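Local atomic coordinates of alcohol oxidase (Myceliophthora thermophila, PDB entry 6F74), a protein that binds FAD as a VAO-type flavoprotein oxidase and probably oxidises its substrates with molecular oxygen. Residues D137-L142 with Q264-D269; S190-T195 with I272-H277. All coordinates share one frame; numbering follows the deposited sequence.

In the fold
Contacts 1 and 2 sit on two consecutive antiparallel strands, 260-266 and 272-276, in the FAD-binding region. Contact 1 sets helix 135-147 against the first strand and the turn after it. Contact 2 ties the loop between strands 179-185 and 203-208 to the second strand. The centres of the two contacts are about 18 Å apart. The strands join them directly: Ile-265 O is 2.8 Å from Val-273 N, and Gln-264 NE2 is 2.7 Å from Thr-274 OG1, both probable hydrogen bonds. Contact 1 is near the cofactor, with the side chain of Ile-138 about 8 Å from the FAD. In contact 2 the side chain of Thr-274 is about 11 Å from that of Val-297, an FAD-binding residue.

Contact 1 of 2, residues D137-L142 with Q264-D269; sequences DITLTL and QIMLAD
Ala-268 O takes a hydrogen bond from Lys-146 NZ, one turn beyond Leu-142 in helix 135-147, and also packs against the end of Leu-142. CD2 of Leu-142 lies 3.6 Å from this oxygen and 3.5 Å from Leu-267 O. One methyl thus rests on two successive backbone carbonyls. The same CD2 is 4.0 Å from SD of Met-266.

Met-266 carries most of the contact from the strand side. Its CG is anti to the backbone N (chi1 180°), and the chain runs straight to SD before bending at chi3 (-49°) to place CE. SD lies 3.8 Å from CG2 of Ile-138, and the two side chains cross obliquely. CE comes 3.5 Å from OG1 of Thr-139, with those two side chains at about a right angle. That hydroxyl is hydrogen-bonded to Arg-135 O in its own helix. Ile-138 also touches Ile-296 and Leu-298 of strand 296-306, the neighbour of the strand of Met-266.

This is helix-on-sheet packing within the FAD-binding domain. No hydrogen bond joins the two segments directly. The helix is therefore held against strand 260-266 by apolar packing around the Met-266 thioether, while Lys-146 adds a polar tie to the turn after the strand.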
loop_
_atom_site.group_PDB
_atom_site.type_symbol
_atom_site.label_atom_id
_atom_site.label_comp_id
_atom_site.label_asym_id
_atom_site.label_seq_id
_atom_site.Cartn_x
_atom_site.Cartn_y
_atom_site.Cartn_z
ATOM N N ASP A 137 5.942 -26.573 -0.693
ATOM C CA ASP A 137 6.588 -25.614 -1.596
ATOM C C ASP A 137 7.310 -24.515 -0.833
ATOM O O ASP A 137 8.463 -24.197 -1.118
ATOM C CB ASP A 137 5.575 -24.933 -2.523
ATOM C CG ASP A 137 4.932 -25.897 -3.513
ATOM O OD1 ASP A 137 5.454 -26.989 -3.728
ATOM O OD2 ASP A 137 3.888 -25.532 -4.104
ATOM N N ILE A 138 6.618 -23.967 0.158
ATOM C CA ILE A 138 7.114 -22.830 0.910
ATOM C C ILE A 138 8.297 -23.274 1.773
ATOM O O ILE A 138 9.331 -22.574 1.824
ATOM C CB ILE A 138 6.042 -22.218 1.831
ATOM C CG1 ILE A 138 4.842 -21.712 1.033
ATOM C CG2 ILE A 138 6.624 -21.069 2.667
ATOM C CD1 ILE A 138 3.747 -21.130 1.896
ATOM N N THR A 139 8.124 -24.393 2.481
ATOM C CA THR A 139 9.190 -24.952 3.307
ATOM C C THR A 139 10.460 -25.190 2.451
ATOM O O THR A 139 11.560 -24.819 2.863
ATOM C CB THR A 139 8.757 -26.270 3.992
ATOM O OG1 THR A 139 7.754 -25.992 4.976
ATOM C CG2 THR A 139 9.929 -26.976 4.698
ATOM N N LEU A 140 10.290 -25.801 1.281
ATOM C CA LEU A 140 11.422 -26.128 0.418
ATOM C C LEU A 140 12.129 -24.864 -0.139
ATOM O O LEU A 140 13.359 -24.843 -0.291
ATOM C CB LEU A 140 10.994 -27.037 -0.745
ATOM C CG LEU A 140 10.588 -28.480 -0.426
ATOM C CD1 LEU A 140 9.724 -29.065 -1.538
ATOM C CD2 LEU A 140 11.828 -29.353 -0.184
ATOM N N THR A 141 11.347 -23.822 -0.411
ATOM C CA THR A 141 11.887 -22.586 -0.931
ATOM C C THR A 141 12.680 -21.873 0.145
ATOM O O THR A 141 13.831 -21.508 -0.082
ATOM C CB THR A 141 10.780 -21.699 -1.507
ATOM O OG1 THR A 141 10.058 -22.457 -2.454
ATOM C CG2 THR A 141 11.353 -20.418 -2.175
ATOM N N LEU A 142 12.079 -21.727 1.324
ATOM C CA LEU A 142 12.766 -21.173 2.467
ATOM C C LEU A 142 14.092 -21.902 2.677
ATOM O O LEU A 142 15.151 -21.258 2.690
ATOM C CB LEU A 142 11.908 -21.259 3.727
ATOM C CG LEU A 142 12.553 -20.843 5.060
ATOM C CD1 LEU A 142 13.040 -19.400 5.041
ATOM C CD2 LEU A 142 11.590 -21.039 6.200
ATOM N N GLN A 264 -1.234 -17.607 11.295
ATOM C CA GLN A 264 -0.276 -18.690 11.236
ATOM C C GLN A 264 0.886 -18.142 10.426
ATOM O O GLN A 264 0.680 -17.520 9.386
ATOM C CB GLN A 264 -0.867 -19.910 10.546
ATOM C CG GLN A 264 -2.014 -20.610 11.285
ATOM C CD GLN A 264 -1.578 -21.183 12.596
ATOM O OE1 GLN A 264 -0.620 -21.937 12.670
ATOM N NE2 GLN A 264 -2.278 -20.830 13.652
ATOM N N ILE A 265 2.096 -18.353 10.951
ATOM C CA ILE A 265 3.304 -17.787 10.402
ATOM C C ILE A 265 4.414 -18.821 10.441
ATOM O O ILE A 265 4.640 -19.441 11.492
ATOM C CB ILE A 265 3.767 -16.552 11.201
ATOM C CG1 ILE A 265 2.670 -15.477 11.212
ATOM C CG2 ILE A 265 5.024 -15.968 10.575
ATOM C CD1 ILE A 265 2.972 -14.264 12.063
ATOM N N MET A 266 5.097 -18.990 9.307
ATOM C CA MET A 266 6.297 -19.817 9.218
ATOM C C MET A 266 7.513 -18.927 9.476
ATOM O O MET A 266 7.778 -17.958 8.748
ATOM C CB MET A 266 6.395 -20.502 7.858
ATOM C CG MET A 266 7.638 -21.386 7.696
ATOM S SD MET A 266 7.758 -22.315 6.122
ATOM C CE MET A 266 6.139 -23.054 6.047
ATOM N N LEU A 267 8.246 -19.257 10.530
ATOM C CA LEU A 267 9.404 -18.465 10.921
ATOM C C LEU A 267 10.584 -18.812 10.029
ATOM O O LEU A 267 10.533 -19.811 9.305
ATOM C CB LEU A 267 9.742 -18.704 12.402
ATOM C CG LEU A 267 8.630 -18.485 13.436
ATOM C CD1 LEU A 267 9.125 -18.778 14.843
ATOM C CD2 LEU A 267 8.078 -17.077 13.371
ATOM N N ALA A 268 11.639 -17.992 10.071
ATOM C CA ALA A 268 12.878 -18.257 9.322
ATOM C C ALA A 268 13.462 -19.645 9.607
ATOM O O ALA A 268 14.056 -20.269 8.722
ATOM C CB ALA A 268 13.909 -17.189 9.655
ATOM N N ASP A 269 13.295 -20.121 10.837
ATOM C CA ASP A 269 13.746 -21.470 11.224
ATOM C C ASP A 269 12.832 -22.595 10.740
ATOM O O ASP A 269 13.096 -23.746 11.003
ATOM C CB ASP A 269 13.927 -21.561 12.746
ATOM C CG ASP A 269 12.595 -21.422 13.521
ATOM O OD1 ASP A 269 11.502 -21.541 12.926
ATOM O OD2 ASP A 269 12.637 -21.177 14.736
#

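Contact 2 of 2, residues S190-T195 with I272-H277; sequences SANKCT and IVTANH
Ser-190 OG lies 3.3 Å from Asn-276 ND2, and both atoms are hydrogen-bonded to Glu-262 OE1 on the adjoining strand. OG also accepts from Asn-192 N, which makes an ST turn, and weakly from Cys-194 N. Ser-190 begins a type I beta turn, closed by a 3.1 Å bond from Lys-193 N to Ser-190 O. Next, Ala-191 sets its CB 4.4 Å from OG1 of Thr-274, a loose touch. This OG1 is hydrogen-bonded to Gln-264 NE2.

Asn-192 makes the main polar link. Its CG sits between the backbone N and the carbonyl carbon (chi1 60°), and from there the amide faces Asn-276. The two amides meet tip to tip, and each acts as donor and acceptor. Asn-276 ND2 gives to Asn-192 OD1 at 2.8 Å. In return, Asn-192 ND2 gives to Asn-276 OD1 at 3.2 Å. Both bonds are nearly straight at the hydrogen, yet the amide planes are turned 56° apart. Each donor lies tilted by about 30° from the plane of the carbonyl it serves. Asn-192 ND2 also rests 3.4 Å from CG2 of Thr-274. An alanine in place of Asn-192 would probably leave Asn-276 without its amide mate and Glu-279, the other partner of ND2, without this donor.

Cys-194 follows, with CB 3.5 Å from Asn-276 ND2. Its SG is 3.8 Å from CB of His-277 and forms a disulfide with Cys-278. The His-277 ring meets Phe-284 edge-to-face.

The loop is thus fastened to strand 272-276 by a disulfide and by a polar cluster. The disulfide fixes it covalently just past the strand. In the cluster the paired amides hold the turn, and Glu-262 binds Asn-276 ND2 and Ser-190 OG together, so its negative charge would probably strengthen these bonds.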
loop_
_atom_site.group_PDB
_atom_site.type_symbol
_atom_site.label_atom_id
_atom_site.label_comp_id
_atom_site.label_asym_id
_atom_site.label_seq_id
_atom_site.Cartn_x
_atom_site.Cartn_y
_atom_site.Cartn_z
ATOM N N SER A 190 -10.707 -19.485 17.467
ATOM C CA SER A 190 -9.266 -19.349 17.423
ATOM C C SER A 190 -8.615 -20.729 17.363
ATOM O O SER A 190 -9.059 -21.668 18.032
ATOM C CB SER A 190 -8.763 -18.576 18.646
ATOM O OG SER A 190 -7.356 -18.737 18.812
ATOM N N ALA A 191 -7.519 -20.806 16.608
ATOM C CA ALA A 191 -6.688 -21.993 16.517
ATOM C C ALA A 191 -6.146 -22.484 17.855
ATOM O O ALA A 191 -5.910 -23.682 18.006
ATOM C CB ALA A 191 -5.539 -21.749 15.539
ATOM N N ASN A 192 -5.929 -21.586 18.816
ATOM C CA ASN A 192 -5.476 -21.985 20.176
ATOM C C ASN A 192 -6.474 -21.631 21.266
ATOM O O ASN A 192 -6.123 -21.586 22.444
ATOM C CB ASN A 192 -4.089 -21.395 20.492
ATOM C CG ASN A 192 -4.058 -19.864 20.453
ATOM O OD1 ASN A 192 -5.098 -19.196 20.462
ATOM N ND2 ASN A 192 -2.841 -19.300 20.395
ATOM N N LYS A 193 -7.724 -21.394 20.864
ATOM C CA LYS A 193 -8.849 -21.022 21.760
ATOM C C LYS A 193 -8.645 -19.779 22.615
ATOM O O LYS A 193 -9.208 -19.652 23.702
ATOM C CB LYS A 193 -9.289 -22.225 22.603
ATOM C CG LYS A 193 -9.722 -23.448 21.785
ATOM C CD LYS A 193 -10.921 -23.123 20.859
ATOM C CE LYS A 193 -11.181 -24.201 19.812
ATOM N NZ LYS A 193 -11.096 -25.587 20.348
ATOM N N CYS A 194 -7.887 -18.836 22.072
ATOM C CA CYS A 194 -7.601 -17.598 22.771
ATOM C C CYS A 194 -8.852 -16.737 22.918
ATOM O O CYS A 194 -9.586 -16.528 21.930
ATOM C CB CYS A 194 -6.515 -16.819 22.030
ATOM S SG CYS A 194 -5.871 -15.405 22.932
ATOM N N THR A 195 -9.063 -16.252 24.155
ATOM C CA THR A 195 -10.206 -15.409 24.508
ATOM C C THR A 195 -9.823 -13.955 24.764
ATOM O O THR A 195 -10.704 -13.057 24.884
ATOM C CB THR A 195 -10.936 -15.989 25.727
ATOM O OG1 THR A 195 -9.984 -16.514 26.675
ATOM C CG2 THR A 195 -11.862 -17.138 25.293
ATOM N N ILE A 272 6.178 -23.473 12.036
ATOM C CA ILE A 272 4.892 -22.835 11.835
ATOM C C ILE A 272 4.295 -22.567 13.203
ATOM O O ILE A 272 4.061 -23.508 13.934
ATOM C CB ILE A 272 3.941 -23.695 10.982
ATOM C CG1 ILE A 272 4.572 -23.858 9.587
ATOM C CG2 ILE A 272 2.578 -23.029 10.886
ATOM C CD1 ILE A 272 3.694 -24.544 8.554
ATOM N N VAL A 273 4.052 -21.282 13.524
ATOM C CA VAL A 273 3.550 -20.881 14.842
ATOM C C VAL A 273 2.251 -20.082 14.737
ATOM O O VAL A 273 1.995 -19.412 13.719
ATOM C CB VAL A 273 4.563 -20.057 15.658
ATOM C CG1 VAL A 273 5.834 -20.856 15.929
ATOM C CG2 VAL A 273 4.887 -18.728 14.989
ATOM N N THR A 274 1.468 -20.126 15.814
ATOM C CA THR A 274 0.327 -19.234 15.976
ATOM C C THR A 274 0.806 -17.936 16.601
ATOM O O THR A 274 1.631 -17.944 17.534
ATOM C CB THR A 274 -0.764 -19.895 16.855
ATOM O OG1 THR A 274 -1.242 -21.054 16.158
ATOM C CG2 THR A 274 -1.938 -18.978 17.097
ATOM N N ALA A 275 0.322 -16.821 16.060
ATOM C CA ALA A 275 0.566 -15.506 16.636
ATOM C C ALA A 275 -0.780 -14.854 16.932
ATOM O O ALA A 275 -1.552 -14.558 16.006
ATOM C CB ALA A 275 1.374 -14.629 15.694
ATOM N N ASN A 276 -1.056 -14.659 18.218
ATOM C CA ASN A 276 -2.253 -13.947 18.645
ATOM C C ASN A 276 -2.061 -13.389 20.069
ATOM O O ASN A 276 -0.926 -13.349 20.582
ATOM C CB ASN A 276 -3.533 -14.806 18.427
ATOM C CG ASN A 276 -3.672 -15.988 19.363
ATOM O OD1 ASN A 276 -2.930 -16.139 20.327
ATOM N ND2 ASN A 276 -4.650 -16.846 19.071
ATOM N N HIS A 277 -3.158 -13.008 20.710
ATOM C CA HIS A 277 -3.113 -12.362 22.016
ATOM C C HIS A 277 -2.537 -13.289 23.089
ATOM O O HIS A 277 -1.941 -12.813 24.061
ATOM C CB HIS A 277 -4.518 -11.853 22.426
ATOM C CG HIS A 277 -5.151 -10.947 21.412
ATOM N ND1 HIS A 277 -5.674 -11.404 20.216
ATOM C CD2 HIS A 277 -5.331 -9.607 21.408
ATOM C CE1 HIS A 277 -6.130 -10.381 19.513
ATOM N NE2 HIS A 277 -5.939 -9.278 20.216
#